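Local coordinates for hypothetical protein (Neisseria meningitidis, PDB 2O5H) that is of unknown function, a small bacterial alpha-beta protein of the DUF596 family whose structure holds a pair of chains, at residues N9-V12 and H13-Q17; E53-F56 and I57-E61. All coordinates share one frame; numbering follows the deposited sequence.

Contact 1 of 2, residues N9-V12 and H13-Q17; sequences NHDV and HKRYQ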
loop_
_atom_site.group_PDB
_atom_site.type_symbol
_atom_site.label_atom_id
_atom_site.label_comp_id
_atom_site.label_asym_id
_atom_site.label_seq_id
_atom_site.Cartn_x
_atom_site.Cartn_y
_atom_site.Cartn_z
ATOM N N ASN A 9 25.683 -0.288 -3.668
ATOM C CA ASN A 9 24.509 -0.307 -2.790
ATOM C C ASN A 9 24.659 -1.222 -1.558
ATOM O O ASN A 9 23.730 -1.383 -0.773
ATOM C CB ASN A 9 23.303 -0.729 -3.607
ATOM C CG ASN A 9 22.871 0.346 -4.597
ATOM O OD1 ASN A 9 22.739 1.524 -4.252
ATOM N ND2 ASN A 9 22.602 -0.070 -5.829
ATOM N N HIS A 10 25.837 -1.807 -1.413
ATOM C CA HIS A 10 26.198 -2.685 -0.287
ATOM C C HIS A 10 25.835 -2.085 1.082
ATOM O O HIS A 10 25.298 -2.784 1.954
ATOM C CB HIS A 10 27.705 -2.963 -0.336
ATOM C CG HIS A 10 28.251 -3.643 0.891
ATOM N ND1 HIS A 10 28.405 -5.010 0.972
ATOM C CD2 HIS A 10 28.684 -3.150 2.074
ATOM C CE1 HIS A 10 28.900 -5.330 2.152
ATOM N NE2 HIS A 10 29.066 -4.219 2.846
ATOM N N ASP A 11 26.147 -0.802 1.262
ATOM C CA ASP A 11 25.935 -0.109 2.526
ATOM C C ASP A 11 24.440 0.054 2.843
ATOM O O ASP A 11 24.010 -0.174 3.968
ATOM C CB ASP A 11 26.645 1.251 2.470
ATOM C CG ASP A 11 26.235 2.184 3.592
ATOM O OD1 ASP A 11 26.478 1.856 4.764
ATOM O OD2 ASP A 11 25.668 3.256 3.291
ATOM N N VAL A 12 23.652 0.427 1.846
ATOM C CA VAL A 12 22.196 0.588 2.033
ATOM C C VAL A 12 21.590 -0.765 2.350
ATOM O O VAL A 12 20.724 -0.896 3.222
ATOM C CB VAL A 12 21.538 1.222 0.775
ATOM C CG1 VAL A 12 20.084 1.503 1.002
ATOM C CG2 VAL A 12 22.257 2.522 0.444
ATOM N N HIS A 13 22.077 -1.778 1.642
ATOM C CA HIS A 13 21.654 -3.139 1.809
ATOM C C HIS A 13 21.870 -3.590 3.250
ATOM O O HIS A 13 20.988 -4.182 3.855
ATOM C CB HIS A 13 22.449 -4.025 0.837
ATOM C CG HIS A 13 21.790 -5.331 0.533
ATOM N ND1 HIS A 13 21.886 -6.424 1.368
ATOM C CD2 HIS A 13 21.016 -5.719 -0.509
ATOM C CE1 HIS A 13 21.185 -7.426 0.863
ATOM N NE2 HIS A 13 20.653 -7.024 -0.280
ATOM N N LYS A 14 23.056 -3.315 3.796
ATOM C CA LYS A 14 23.362 -3.607 5.197
ATOM C C LYS A 14 22.500 -2.841 6.197
ATOM O O LYS A 14 22.015 -3.418 7.186
ATOM C CB LYS A 14 24.847 -3.360 5.463
ATOM C CG LYS A 14 25.359 -4.061 6.697
ATOM C CD LYS A 14 26.866 -4.293 6.633
ATOM C CE LYS A 14 27.413 -4.449 8.049
ATOM N NZ LYS A 14 28.903 -4.608 8.070
ATOM N N ARG A 15 22.301 -1.546 5.958
ATOM C CA ARG A 15 21.479 -0.737 6.849
ATOM C C ARG A 15 20.015 -1.172 6.820
ATOM O O ARG A 15 19.366 -1.140 7.846
ATOM C CB ARG A 15 21.615 0.750 6.536
ATOM C CG ARG A 15 23.034 1.261 6.763
ATOM C CD ARG A 15 23.132 2.777 6.647
ATOM N NE ARG A 15 23.281 3.195 5.253
ATOM C CZ ARG A 15 22.336 3.833 4.566
ATOM N NH1 ARG A 15 21.209 4.132 5.169
ATOM N NH2 ARG A 15 22.527 4.182 3.295
ATOM N N TYR A 16 19.511 -1.599 5.665
ATOM C CA TYR A 16 18.094 -2.006 5.573
ATOM C C TYR A 16 17.818 -3.309 6.345
ATOM O O TYR A 16 16.723 -3.522 6.896
ATOM C CB TYR A 16 17.569 -2.050 4.107
ATOM C CG TYR A 16 16.096 -2.457 4.072
ATOM C CD1 TYR A 16 15.089 -1.540 4.405
ATOM C CD2 TYR A 16 15.728 -3.772 3.784
ATOM C CE1 TYR A 16 13.766 -1.911 4.423
ATOM C CE2 TYR A 16 14.404 -4.179 3.823
ATOM C CZ TYR A 16 13.420 -3.248 4.144
ATOM O OH TYR A 16 12.111 -3.670 4.162
ATOM N N GLN A 17 18.848 -4.149 6.466
ATOM C CA GLN A 17 18.750 -5.433 7.161
ATOM C C GLN A 17 18.115 -5.378 8.539
ATOM O O GLN A 17 17.406 -6.302 8.922
ATOM C CB GLN A 17 20.123 -6.106 7.226
ATOM C CG GLN A 17 20.092 -7.599 6.860
ATOM C CD GLN A 17 19.438 -7.880 5.491
ATOM O OE1 GLN A 17 19.420 -7.022 4.591
ATOM N NE2 GLN A 17 18.912 -9.095 5.334
#
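D11 and R15, one helical turn apart, are joined by a salt bridge in which a single carboxylate oxygen does most of the work. R15 turns the side of its guanidinium group to the acid: NE reaches D11 OD2 at 3.1 Å and NH2 reaches the same OD2 at 3.3 Å. The oxygen lies almost within the guanidinium plane, at its edge, yet both nitrogens come to it from one face of the carboxylate, well above that plane, and the two flat groups are turned 44° apart. The bond from NE is the straighter of the two, with 155° at its hydrogen. R15 places CG opposite its own carbonyl carbon (chi1 -63°) and then bends at chi3, which swings the charged end back over the preceding turn. There one face of the guanidinium lies against V12 CA, and V12 CG2 is 3.3 Å from R15 NH2. The acid-to-base i to i+4 pair is a common helix-surface salt bridge. Helix 3-16 is two-sided here: D11, K14 and R15 are exposed, whereas V12 and Y16 are buried against the rest of the chain. The branched, apolar V12 suits this border, packing against F44 and E50. R15 NH2 also makes a salt bridge to E50, so the positive charge is shared between two acids, and the nearby guanidinium would probably help keep both carboxylates ionised. Y16 directs its ring inward, where its hydroxyl is hydrogen-bonded to D23. Backbone bonds run through the same turns, from H13 N to N9 O at 3.0 Å and from Y16 N to V12 O at 2.8 Å. On the exposed side, K14 CD passes obliquely by the H10 ring, 4.4 Å from H10 NE2.

Contact 2 of 2, residues E53-F56 and I57-E61; sequences EAFF and ILFKE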
loop_
_atom_site.group_PDB
_atom_site.type_symbol
_atom_site.label_atom_id
_atom_site.label_comp_id
_atom_site.label_asym_id
_atom_site.label_seq_id
_atom_site.Cartn_x
_atom_site.Cartn_y
_atom_site.Cartn_z
ATOM N N GLU A 53 16.350 0.591 -3.494
ATOM C CA GLU A 53 17.138 -0.564 -2.994
ATOM C C GLU A 53 16.436 -1.313 -1.846
ATOM O O GLU A 53 16.424 -2.527 -1.819
ATOM C CB GLU A 53 18.535 -0.130 -2.533
ATOM C CG GLU A 53 19.462 0.308 -3.700
ATOM C CD GLU A 53 19.456 -0.670 -4.879
ATOM O OE1 GLU A 53 19.717 -1.890 -4.657
ATOM O OE2 GLU A 53 19.208 -0.197 -6.031
ATOM N N ALA A 54 15.842 -0.569 -0.925
ATOM C CA ALA A 54 15.044 -1.125 0.167
ATOM C C ALA A 54 13.837 -1.893 -0.380
ATOM O O ALA A 54 13.557 -3.058 0.037
ATOM C CB ALA A 54 14.582 -0.011 1.065
ATOM N N PHE A 55 13.128 -1.260 -1.312
ATOM C CA PHE A 55 12.028 -1.939 -1.935
ATOM C C PHE A 55 12.430 -3.313 -2.488
ATOM O O PHE A 55 11.750 -4.304 -2.230
ATOM C CB PHE A 55 11.364 -1.073 -3.011
ATOM C CG PHE A 55 10.311 -1.819 -3.809
ATOM C CD1 PHE A 55 8.972 -1.805 -3.404
ATOM C CD2 PHE A 55 10.667 -2.529 -4.978
ATOM C CE1 PHE A 55 7.990 -2.479 -4.141
ATOM C CE2 PHE A 55 9.698 -3.219 -5.706
ATOM C CZ PHE A 55 8.370 -3.195 -5.290
ATOM N N PHE A 56 13.511 -3.377 -3.261
ATOM C CA PHE A 56 13.917 -4.636 -3.882
ATOM C C PHE A 56 14.398 -5.671 -2.888
ATOM O O PHE A 56 14.242 -6.868 -3.128
ATOM C CB PHE A 56 14.937 -4.397 -5.024
ATOM C CG PHE A 56 14.289 -3.898 -6.278
ATOM C CD1 PHE A 56 13.338 -4.703 -6.942
ATOM C CD2 PHE A 56 14.539 -2.622 -6.760
ATOM C CE1 PHE A 56 12.698 -4.244 -8.081
ATOM C CE2 PHE A 56 13.872 -2.151 -7.957
ATOM C CZ PHE A 56 12.979 -2.967 -8.603
ATOM N N ILE A 57 14.977 -5.246 -1.763
ATOM C CA ILE A 57 15.389 -6.236 -0.750
ATOM C C ILE A 57 14.129 -6.884 -0.146
ATOM O O ILE A 57 14.069 -8.092 0.061
ATOM C CB ILE A 57 16.232 -5.614 0.388
ATOM C CG1 ILE A 57 17.576 -5.125 -0.163
ATOM C CG2 ILE A 57 16.473 -6.638 1.562
ATOM C CD1 ILE A 57 18.226 -4.085 0.719
ATOM N N LEU A 58 13.116 -6.063 0.119
ATOM C CA LEU A 58 11.912 -6.548 0.766
ATOM C C LEU A 58 11.159 -7.455 -0.217
ATOM O O LEU A 58 10.746 -8.553 0.130
ATOM C CB LEU A 58 11.026 -5.367 1.202
ATOM C CG LEU A 58 9.608 -5.657 1.781
ATOM C CD1 LEU A 58 9.677 -6.558 3.061
ATOM C CD2 LEU A 58 8.940 -4.320 2.081
ATOM N N PHE A 59 10.966 -6.939 -1.422
ATOM C CA PHE A 59 10.353 -7.643 -2.553
ATOM C C PHE A 59 10.996 -9.019 -2.728
ATOM O O PHE A 59 10.297 -10.040 -2.752
ATOM C CB PHE A 59 10.577 -6.724 -3.746
ATOM C CG PHE A 59 10.156 -7.231 -5.085
ATOM C CD1 PHE A 59 8.841 -7.092 -5.514
ATOM C CD2 PHE A 59 11.128 -7.708 -5.987
ATOM C CE1 PHE A 59 8.473 -7.488 -6.829
ATOM C CE2 PHE A 59 10.786 -8.103 -7.288
ATOM C CZ PHE A 59 9.455 -7.983 -7.709
ATOM N N LYS A 60 12.322 -9.062 -2.864
ATOM C CA LYS A 60 13.002 -10.331 -3.057
ATOM C C LYS A 60 12.860 -11.256 -1.856
ATOM O O LYS A 60 12.716 -12.463 -2.018
ATOM C CB LYS A 60 14.493 -10.167 -3.383
ATOM C CG LYS A 60 14.752 -9.576 -4.761
ATOM C CD LYS A 60 16.049 -10.057 -5.359
ATOM C CE LYS A 60 17.282 -9.746 -4.491
ATOM N NZ LYS A 60 17.452 -8.298 -4.217
ATOM N N GLU A 61 12.889 -10.716 -0.645
ATOM C CA GLU A 61 12.771 -11.628 0.515
ATOM C C GLU A 61 11.372 -12.281 0.613
ATOM O O GLU A 61 11.233 -13.475 0.953
ATOM C CB GLU A 61 13.119 -10.897 1.800
ATOM C CG GLU A 61 13.215 -11.773 3.015
ATOM C CD GLU A 61 14.435 -12.705 2.991
ATOM O OE1 GLU A 61 15.248 -12.675 2.036
ATOM O OE2 GLU A 61 14.583 -13.477 3.966
#
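F59 N gives its hydrogen to F55 O at 2.9 Å in a nearly straight bond, and the same turn of helix 48-64 brings the two phenylalanine side chains next to each other. CG of F59 stands anti to its backbone N (chi1 175°), as does that of F55, and the two rings come side by side; F55 CZ and F59 CD1 are 3.9 Å apart. The two planes are only 25° from parallel but slid so far that the rings barely overlap, and F59 CB lies over the rim of one F55 face. F56 meets the same F59 ring differently, presenting its edge to the face in an offset T-shaped pair with planes at 88° and centroids 5.7 Å apart. Flat, wholly apolar side chains suit this buried place, with W92 against F55 and F56, and F88 against F59. On another side I57 CG1 touches E53 O, at 3.3 Å, while the E53 carboxylate is paired with R89. K60 N is bonded to F56 O at 2.9 Å, and K60 CG lies beside F56 O. Together F55, F56 and F59 form an aromatic cluster on a central helix, within the hydrophobic core of an alpha-beta fold.

Overall arrangement
From the N terminus, contact 1 comes first, in the last turns of helix 3-16, and it is complete before contact 2 begins in helix 48-64. The two are therefore in series, neither enclosing nor crossing the other, and each closes only successive turns of its own helix. Helices 20-30 and 34-41 lie between them in sequence, yet the centres of the contacts are about 11 Å apart and their side chains touch: N9 packs on E53, H13 on I57, and Y16 on I57 and L58. Residues of contact 1 thus pack the outlying N-terminal helix onto helix 48-64, whose contact 2 residues also touch helices 34-41 and 81-91.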